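Local coordinates for protein 3-phosphoshikimate 1-carboxyvinyltransferase (Streptomyces sviceus, PDB 7M0O) that probably catalyses transfer of the enolpyruvyl group of phosphoenolpyruvate to the 5-hydroxyl of shikimate-3-phosphate, on the way to chorismate and the aromatic amino acids, at residues A[284-289]-A[309-314]; A[302-307]-A[348-353]; A[66-71]-A[94-99]. All blocks are in the same frame, centred on the assembly; numbering follows the deposited sequence.

Interaction 1: residues A[284-289]-A[309-314]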
loop_
_atom_site.group_PDB
_atom_site.type_symbol
_atom_site.label_atom_id
_atom_site.label_comp_id
_atom_site.label_asym_id
_atom_site.label_seq_id
_atom_site.Cartn_x
_atom_site.Cartn_y
_atom_site.Cartn_z
ATOM N N ARG A 284 11.159 9.198 25.796
ATOM C CA ARG A 284 11.871 10.468 25.861
ATOM C C ARG A 284 11.470 11.380 24.710
ATOM O O ARG A 284 11.381 10.950 23.557
ATOM C CB ARG A 284 13.386 10.239 25.839
ATOM C CG ARG A 284 13.841 9.391 27.011
ATOM C CD ARG A 284 15.354 9.311 27.129
ATOM N NE ARG A 284 15.970 8.757 25.926
ATOM C CZ ARG A 284 16.297 7.479 25.757
ATOM N NH1 ARG A 284 16.065 6.592 26.719
ATOM N NH2 ARG A 284 16.846 7.086 24.618
ATOM N N GLY A 285 11.272 12.661 25.024
ATOM C CA GLY A 285 10.975 13.622 23.982
ATOM C C GLY A 285 12.124 13.798 23.007
ATOM O O GLY A 285 13.281 13.470 23.280
ATOM N N LEU A 286 11.792 14.341 21.841
ATOM C CA LEU A 286 12.760 14.482 20.764
ATOM C C LEU A 286 12.172 15.378 19.687
ATOM O O LEU A 286 10.980 15.700 19.695
ATOM C CB LEU A 286 13.163 13.138 20.145
ATOM C CG LEU A 286 12.130 12.044 19.832
ATOM C CD1 LEU A 286 11.064 12.469 18.837
ATOM C CD2 LEU A 286 12.825 10.777 19.349
ATOM N N THR A 287 13.037 15.753 18.757
ATOM C CA THR A 287 12.653 16.320 17.474
ATOM C C THR A 287 12.830 15.252 16.410
ATOM O O THR A 287 13.885 14.618 16.341
ATOM C CB THR A 287 13.515 17.532 17.139
ATOM O OG1 THR A 287 13.242 18.577 18.075
ATOM C CG2 THR A 287 13.209 18.011 15.721
ATOM N N ALA A 288 11.812 15.064 15.570
ATOM C CA ALA A 288 11.858 14.045 14.529
ATOM C C ALA A 288 11.466 14.665 13.194
ATOM O O ALA A 288 10.390 15.262 13.067
ATOM C CB ALA A 288 10.933 12.871 14.878
ATOM N N ASN A 289 12.338 14.533 12.204
ATOM C CA ASN A 289 11.983 14.887 10.834
ATOM C C ASN A 289 11.223 13.709 10.241
ATOM O O ASN A 289 11.803 12.636 10.036
ATOM C CB ASN A 289 13.247 15.210 10.038
ATOM C CG ASN A 289 12.967 15.573 8.590
ATOM O OD1 ASN A 289 12.146 14.947 7.911
ATOM N ND2 ASN A 289 13.672 16.583 8.102
ATOM N N ALA A 309 9.573 15.131 27.532
ATOM C CA ALA A 309 9.949 16.471 27.085
ATOM C C ALA A 309 9.180 16.762 25.802
ATOM O O ALA A 309 8.553 15.846 25.265
ATOM C CB ALA A 309 11.458 16.553 26.838
ATOM N N PRO A 310 9.216 17.990 25.254
ATOM C CA PRO A 310 8.470 18.256 24.013
ATOM C C PRO A 310 8.815 17.288 22.888
ATOM O O PRO A 310 9.958 16.834 22.741
ATOM C CB PRO A 310 8.876 19.688 23.652
ATOM C CG PRO A 310 9.159 20.312 24.967
ATOM C CD PRO A 310 9.740 19.236 25.839
ATOM N N VAL A 311 7.805 16.983 22.086
ATOM C CA VAL A 311 7.964 16.202 20.869
ATOM C C VAL A 311 7.713 17.170 19.727
ATOM O O VAL A 311 6.610 17.704 19.589
ATOM C CB VAL A 311 7.009 15.000 20.821
ATOM C CG1 VAL A 311 7.105 14.315 19.473
ATOM C CG2 VAL A 311 7.350 14.013 21.956
ATOM N N ARG A 312 8.738 17.438 18.937
ATOM C CA ARG A 312 8.607 18.343 17.805
ATOM C C ARG A 312 8.756 17.550 16.516
ATOM O O ARG A 312 9.812 16.945 16.277
ATOM C CB ARG A 312 9.641 19.463 17.882
ATOM C CG ARG A 312 9.472 20.520 16.793
ATOM C CD ARG A 312 10.396 21.700 17.026
ATOM N NE ARG A 312 10.492 22.612 15.887
ATOM C CZ ARG A 312 9.902 23.803 15.842
ATOM N NH1 ARG A 312 9.174 24.222 16.866
ATOM N NH2 ARG A 312 10.059 24.581 14.779
ATOM N N ILE A 313 7.716 17.571 15.682
ATOM C CA ILE A 313 7.707 16.857 14.406
ATOM C C ILE A 313 7.909 17.879 13.291
ATOM O O ILE A 313 7.123 18.823 13.163
ATOM C CB ILE A 313 6.400 16.067 14.221
ATOM C CG1 ILE A 313 6.205 15.065 15.362
ATOM C CG2 ILE A 313 6.394 15.317 12.883
ATOM C CD1 ILE A 313 4.899 14.275 15.221
ATOM N N GLU A 314 8.969 17.709 12.488
ATOM C CA GLU A 314 9.387 18.723 11.532
ATOM C C GLU A 314 9.337 18.179 10.108
ATOM O O GLU A 314 9.363 16.964 9.883
ATOM C CB GLU A 314 10.820 19.221 11.828
ATOM C CG GLU A 314 10.910 20.084 13.061
ATOM C CD GLU A 314 12.310 20.584 13.346
ATOM O OE1 GLU A 314 13.283 20.050 12.767
ATOM O OE2 GLU A 314 12.431 21.506 14.175
#

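Interaction 2: residues A[302-307]-A[348-353]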
loop_
_atom_site.group_PDB
_atom_site.type_symbol
_atom_site.label_atom_id
_atom_site.label_comp_id
_atom_site.label_asym_id
_atom_site.label_seq_id
_atom_site.Cartn_x
_atom_site.Cartn_y
_atom_site.Cartn_z
ATOM N N ALA A 302 0.110 11.148 18.795
ATOM C CA ALA A 302 -0.852 10.619 19.754
ATOM C C ALA A 302 -0.207 9.991 20.992
ATOM O O ALA A 302 -0.899 9.843 22.006
ATOM C CB ALA A 302 -1.770 9.610 19.058
ATOM N N ILE A 303 1.081 9.624 20.961
ATOM C CA ILE A 303 1.776 9.157 22.171
ATOM C C ILE A 303 2.619 10.248 22.812
ATOM O O ILE A 303 3.070 10.074 23.957
ATOM C CB ILE A 303 2.649 7.905 21.898
ATOM C CG1 ILE A 303 3.777 8.220 20.911
ATOM C CG2 ILE A 303 1.774 6.762 21.396
ATOM C CD1 ILE A 303 4.804 7.096 20.752
ATOM N N ALA A 304 2.795 11.389 22.140
ATOM C CA ALA A 304 3.617 12.451 22.698
ATOM C C ALA A 304 3.116 13.023 24.031
ATOM O O ALA A 304 3.963 13.540 24.783
ATOM C CB ALA A 304 3.766 13.575 21.659
ATOM N N PRO A 305 1.821 12.992 24.381
ATOM C CA PRO A 305 1.424 13.523 25.700
ATOM C C PRO A 305 2.129 12.854 26.863
ATOM O O PRO A 305 2.202 13.443 27.952
ATOM C CB PRO A 305 -0.086 13.269 25.744
ATOM C CG PRO A 305 -0.490 13.336 24.305
ATOM C CD PRO A 305 0.634 12.736 23.534
ATOM N N PHE A 306 2.671 11.653 26.656
ATOM C CA PHE A 306 3.303 10.860 27.703
ATOM C C PHE A 306 4.826 10.922 27.666
ATOM O O PHE A 306 5.476 10.253 28.471
ATOM C CB PHE A 306 2.833 9.408 27.594
ATOM C CG PHE A 306 1.358 9.282 27.353
ATOM C CD1 PHE A 306 0.465 9.344 28.410
ATOM C CD2 PHE A 306 0.858 9.134 26.067
ATOM C CE1 PHE A 306 -0.895 9.246 28.193
ATOM C CE2 PHE A 306 -0.505 9.036 25.847
ATOM C CZ PHE A 306 -1.378 9.099 26.919
ATOM N N ALA A 307 5.406 11.729 26.781
ATOM C CA ALA A 307 6.860 11.802 26.672
ATOM C C ALA A 307 7.454 12.609 27.830
ATOM O O ALA A 307 6.750 13.282 28.588
ATOM C CB ALA A 307 7.277 12.409 25.328
ATOM N N ILE A 348 4.860 20.594 14.064
ATOM C CA ILE A 348 3.967 20.577 15.221
ATOM C C ILE A 348 4.794 20.216 16.448
ATOM O O ILE A 348 5.623 19.300 16.393
ATOM C CB ILE A 348 2.801 19.595 15.000
ATOM C CG1 ILE A 348 1.898 19.532 16.240
ATOM C CG2 ILE A 348 3.308 18.196 14.625
ATOM C CD1 ILE A 348 0.597 18.766 15.996
ATOM N N GLU A 349 4.592 20.950 17.548
ATOM C CA GLU A 349 5.334 20.726 18.786
ATOM C C GLU A 349 4.335 20.445 19.905
ATOM O O GLU A 349 3.446 21.266 20.180
ATOM C CB GLU A 349 6.237 21.912 19.136
ATOM C CG GLU A 349 7.193 21.611 20.298
ATOM C CD GLU A 349 8.401 22.549 20.380
ATOM O OE1 GLU A 349 8.727 23.238 19.391
ATOM O OE2 GLU A 349 9.037 22.590 21.456
ATOM N N ILE A 350 4.464 19.275 20.517
ATOM C CA ILE A 350 3.522 18.771 21.503
ATOM C C ILE A 350 4.194 18.795 22.870
ATOM O O ILE A 350 5.284 18.239 23.048
ATOM C CB ILE A 350 3.053 17.350 21.144
ATOM C CG1 ILE A 350 2.393 17.336 19.760
ATOM C CG2 ILE A 350 2.095 16.817 22.218
ATOM C CD1 ILE A 350 2.610 16.089 18.970
ATOM N N HIS A 351 3.520 19.392 23.850
ATOM C CA HIS A 351 4.088 19.531 25.179
ATOM C C HIS A 351 3.402 18.569 26.134
ATOM O O HIS A 351 2.188 18.691 26.371
ATOM C CB HIS A 351 3.950 20.978 25.650
ATOM C CG HIS A 351 4.729 21.926 24.790
ATOM N ND1 HIS A 351 6.044 22.238 25.048
ATOM C CD2 HIS A 351 4.404 22.574 23.646
ATOM C CE1 HIS A 351 6.490 23.065 24.118
ATOM N NE2 HIS A 351 5.515 23.282 23.252
ATOM N N PRO A 352 4.127 17.588 26.666
ATOM C CA PRO A 352 3.491 16.548 27.477
ATOM C C PRO A 352 2.871 17.107 28.745
ATOM O O PRO A 352 3.282 18.143 29.274
ATOM C CB PRO A 352 4.643 15.588 27.804
ATOM C CG PRO A 352 5.897 16.347 27.508
ATOM C CD PRO A 352 5.554 17.320 26.420
ATOM N N GLY A 353 1.876 16.378 29.234
ATOM C CA GLY A 353 1.141 16.747 30.420
ATOM C C GLY A 353 -0.110 15.903 30.538
ATOM O O GLY A 353 -0.405 15.070 29.674
#

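Interaction 3: residues A[66-71]-A[94-99]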
loop_
_atom_site.group_PDB
_atom_site.type_symbol
_atom_site.label_atom_id
_atom_site.label_comp_id
_atom_site.label_asym_id
_atom_site.label_seq_id
_atom_site.Cartn_x
_atom_site.Cartn_y
_atom_site.Cartn_z
ATOM N N PRO A 66 -2.912 -15.156 -21.142
ATOM C CA PRO A 66 -4.046 -16.045 -20.861
ATOM C C PRO A 66 -4.072 -17.282 -21.749
ATOM O O PRO A 66 -3.754 -17.224 -22.938
ATOM C CB PRO A 66 -5.261 -15.152 -21.125
ATOM C CG PRO A 66 -4.761 -13.763 -20.800
ATOM C CD PRO A 66 -3.335 -13.756 -21.322
ATOM N N ALA A 67 -4.490 -18.405 -21.159
ATOM C CA ALA A 67 -4.579 -19.655 -21.908
ATOM C C ALA A 67 -5.721 -19.617 -22.919
ATOM O O ALA A 67 -5.544 -19.993 -24.086
ATOM C CB ALA A 67 -4.749 -20.831 -20.946
ATOM N N VAL A 68 -6.902 -19.156 -22.494
ATOM C CA VAL A 68 -8.083 -19.223 -23.350
ATOM C C VAL A 68 -7.931 -18.289 -24.546
ATOM O O VAL A 68 -7.227 -17.276 -24.496
ATOM C CB VAL A 68 -9.359 -18.890 -22.557
ATOM C CG1 VAL A 68 -9.562 -19.899 -21.433
ATOM C CG2 VAL A 68 -9.301 -17.476 -21.994
ATOM N N ALA A 69 -8.607 -18.635 -25.641
ATOM C CA ALA A 69 -8.576 -17.802 -26.834
ATOM C C ALA A 69 -9.580 -16.657 -26.778
ATOM O O ALA A 69 -9.420 -15.678 -27.505
ATOM C CB ALA A 69 -8.838 -18.658 -28.076
ATOM N N GLU A 70 -10.591 -16.753 -25.911
ATOM C CA GLU A 70 -11.646 -15.752 -25.779
ATOM C C GLU A 70 -12.245 -15.862 -24.381
ATOM O O GLU A 70 -12.360 -16.963 -23.836
ATOM C CB GLU A 70 -12.728 -15.946 -26.849
ATOM C CG GLU A 70 -13.751 -14.822 -26.970
ATOM C CD GLU A 70 -14.554 -14.919 -28.263
ATOM O OE1 GLU A 70 -14.393 -15.924 -28.983
ATOM O OE2 GLU A 70 -15.334 -13.990 -28.571
ATOM N N ALA A 71 -12.609 -14.713 -23.803
ATOM C CA ALA A 71 -13.219 -14.723 -22.477
ATOM C C ALA A 71 -13.941 -13.414 -22.192
ATOM O O ALA A 71 -13.579 -12.354 -22.706
ATOM C CB ALA A 71 -12.186 -14.964 -21.375
ATOM N N GLY A 94 -5.441 -13.352 -27.851
ATOM C CA GLY A 94 -6.821 -13.785 -27.783
ATOM C C GLY A 94 -7.734 -12.575 -27.797
ATOM O O GLY A 94 -7.295 -11.455 -28.026
ATOM N N THR A 95 -9.021 -12.832 -27.558
ATOM C CA THR A 95 -10.038 -11.773 -27.540
ATOM C C THR A 95 -10.699 -11.716 -26.168
ATOM O O THR A 95 -11.345 -12.682 -25.753
ATOM C CB THR A 95 -11.089 -11.987 -28.628
ATOM O OG1 THR A 95 -10.437 -12.235 -29.879
ATOM C CG2 THR A 95 -11.969 -10.755 -28.758
ATOM N N TYR A 96 -10.546 -10.587 -25.470
ATOM C CA TYR A 96 -10.917 -10.491 -24.055
ATOM C C TYR A 96 -11.822 -9.288 -23.824
ATOM O O TYR A 96 -11.416 -8.141 -24.049
ATOM C CB TYR A 96 -9.657 -10.416 -23.183
ATOM C CG TYR A 96 -8.704 -11.544 -23.515
ATOM C CD1 TYR A 96 -9.028 -12.855 -23.194
ATOM C CD2 TYR A 96 -7.508 -11.313 -24.208
ATOM C CE1 TYR A 96 -8.184 -13.906 -23.505
ATOM C CE2 TYR A 96 -6.658 -12.357 -24.509
ATOM C CZ TYR A 96 -7.007 -13.652 -24.165
ATOM O OH TYR A 96 -6.173 -14.706 -24.470
ATOM N N ARG A 97 -13.038 -9.558 -23.348
ATOM C CA ARG A 97 -14.053 -8.531 -23.115
ATOM C C ARG A 97 -14.141 -8.264 -21.614
ATOM O O ARG A 97 -14.574 -9.132 -20.847
ATOM C CB ARG A 97 -15.402 -8.971 -23.682
ATOM C CG ARG A 97 -15.406 -9.122 -25.194
ATOM C CD ARG A 97 -16.689 -9.765 -25.703
ATOM N NE ARG A 97 -16.791 -11.152 -25.265
ATOM C CZ ARG A 97 -16.263 -12.183 -25.918
ATOM N NH1 ARG A 97 -15.595 -11.984 -27.051
ATOM N NH2 ARG A 97 -16.401 -13.413 -25.434
ATOM N N PHE A 98 -13.729 -7.067 -21.196
ATOM C CA PHE A 98 -13.715 -6.689 -19.788
ATOM C C PHE A 98 -14.917 -5.819 -19.442
ATOM O O PHE A 98 -15.398 -5.028 -20.258
ATOM C CB PHE A 98 -12.422 -5.936 -19.452
ATOM C CG PHE A 98 -11.192 -6.801 -19.494
ATOM C CD1 PHE A 98 -10.433 -6.914 -20.649
ATOM C CD2 PHE A 98 -10.782 -7.491 -18.361
ATOM C CE1 PHE A 98 -9.295 -7.720 -20.681
ATOM C CE2 PHE A 98 -9.641 -8.292 -18.391
ATOM C CZ PHE A 98 -8.902 -8.404 -19.560
ATOM N N ASP A 99 -15.405 -5.983 -18.217
ATOM C CA ASP A 99 -16.436 -5.111 -17.683
ATOM C C ASP A 99 -16.211 -4.991 -16.180
ATOM O O ASP A 99 -15.438 -5.743 -15.584
ATOM C CB ASP A 99 -17.852 -5.632 -18.007
ATOM C CG ASP A 99 -18.891 -4.542 -17.955
ATOM O OD1 ASP A 99 -18.504 -3.364 -17.759
ATOM O OD2 ASP A 99 -20.096 -4.866 -18.092
HETATM O O HOH W 1 -9.614 -15.268 -30.131
#

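Interaction 1: residues A[284-289]-A[309-314]
Thr287 lays its methyl against the carboxylate of Glu314, CG2 lying 3.6 Å from OE1 of that residue. The methyl stands anti to the backbone N (OG1 chi1 -66°), and this brings it to the acid. On its other branch Thr287 runs alongside Arg312, pointing the same way, with OG1 3.7 Å from CB of Arg312. Glu314 OE2 turns to the arginine as well: Arg312 NE donates to its anti lone pair at 2.8 Å, with the oxygen almost in the guanidinium plane. Replacing Glu314 by an alanine would probably leave Arg312 NE without this carboxylate and the Thr287 methyl without the group it packs on.

Strands 286-289 and 311-314 carry these side chains and run parallel, their axes 16° apart, as the two strands of a beta-alpha-beta unit joined through helix 297-303. Leu286 O accepts Arg312 N at 2.9 Å, Arg312 O accepts Ala288 N at 2.8 Å, and Ala288 O accepts Glu314 N at 2.9 Å. At the entry to the pair Gly285 CA packs on Ala309 O at 3.5 Å, where a CB would clash. The opposite face, with Ala288, Val311 and Ile313, is apolar and turns to helix 297-303. Arg312 also meets Glu349 through NH1 and Trp347 through a cation-pi contact, so its positive charge is probably balanced from more than one direction.

Interaction 2: residues A[302-307]-A[348-353]
Pro305, which meets Pro352 and Gly353 through its carbonyl oxygen, also sets its ring carbon CB over one face of the Phe306 ring, 4.2 Å above the plane and offset toward the rim. Its peptide carbonyl is the other flat group of interest: Gly353 N lies in the carbonyl plane, on a lone pair of the oxygen. The setting is the inside-out alpha/beta barrel of the EPSP synthase family, in which four-stranded mixed sheets surround helices packed within. Here helix 297-303 runs out into a 3-10 segment, residues 304-306, beside the end of strand 347-351 in one of those sheets.

The apolar part of the contact is one methyl against a branched side chain. Ala304 and Ile350 point toward each other, and Ala304 CB comes to 3.7 Å from Ile350 CG2. It also touches Ile350 CD1 at 3.9 Å; chi2 of the isoleucine, 146°, stops short of the fully anti position and places that carbon. Leu334 of helix 326-336, touching both Pro305 and Ile350, and Val311 of the adjacent strand, packing on Ala304, also cover this half.

The second part is carbon against oxygen. Pro352 CB sits among three carbonyl oxygens of the 3-10 turn and its exit: 3.2 Å from Ala307 O, 3.3 Å from Pro305 O and 3.7 Å from Ala304 O. Ala304 O is meanwhile the acceptor of Ala307 N within the turn. Pro352 has no N-H to offer, and the one hydrogen bond across the contact comes from the next residue: Gly353 N donates to Pro305 O at 3.2 Å, with an N-H...O angle of 150°.

Interaction 3: residues A[66-71]-A[94-99]
Tyr96 touches Pro66, Val68 and Ala71 where strands 70-74 and 95-99 pair in parallel, the first and last elements of a beta-alpha-beta unit whose crossover contains helix 79-90. The apolar contacts gather on this ring. Pro66 CB reaches Tyr96 CZ at 3.8 Å, and Val68 CG2 reaches Tyr96 CE1 at 4.0 Å, both side chains lying at a slant to it. Ala71, on the same face of the sheet as Tyr96, adds its CB at CD1, and Ala89 of helix 79-90 also touches the tyrosine.

Among polar contacts of side chains, Tyr96 OH donates to Val68 O at 2.8 Å; the carbonyl oxygen lies near the plane of the ring at its edge, and the C=O...O angle of 167° is nearly straight. A CB on Gly94 would run into both this hydroxyl and Ala69 O.

On the face that carries Glu70 and Thr95, Glu70 forms a salt bridge with Arg97. The extended glutamate (CG anti to the backbone N, chi1 -170°) offers the anti lone pair of OE2 to NH1, with carboxylate and guanidinium planes 65° apart; the separation refines very short and its exact value is doubtful. Asp72 forms a second salt bridge with Arg97, through NE.

Backbone bonds set the register: Ala69 O accepts Thr95 N at 2.9 Å, Thr95 O accepts Ala71 N, and Ala71 O accepts Arg97 N at 2.9 Å. Ala69 O has a second donor, a water at 2.7 Å that also lies 3.2 Å from Thr95 OG1.

How the interactions relate
Interactions 1 and 2, centres 9 Å apart, share the sheet in which strands 311-314 and 347-351 are neighbours. Arg312 NH1 to Glu349 OE1, a 2.7 Å salt bridge, and Ile313 N to Ile348 O, a probable hydrogen bond, tie them together. Interaction 3 lies across the chain's centre, its nearest atoms about 40 Å from interaction 2. Interactions 1 and 3, partly buried, each pair the parallel strands of a beta-alpha-beta unit, but the acid-arginine pair lies within one strand in interaction 1 and bridges both in interaction 3; facing the helix, interaction 1 is apolar, interaction 3 has a tyrosine with a bonded hydroxyl. Buried interaction 2 joins helix end to strand end with one backbone bond.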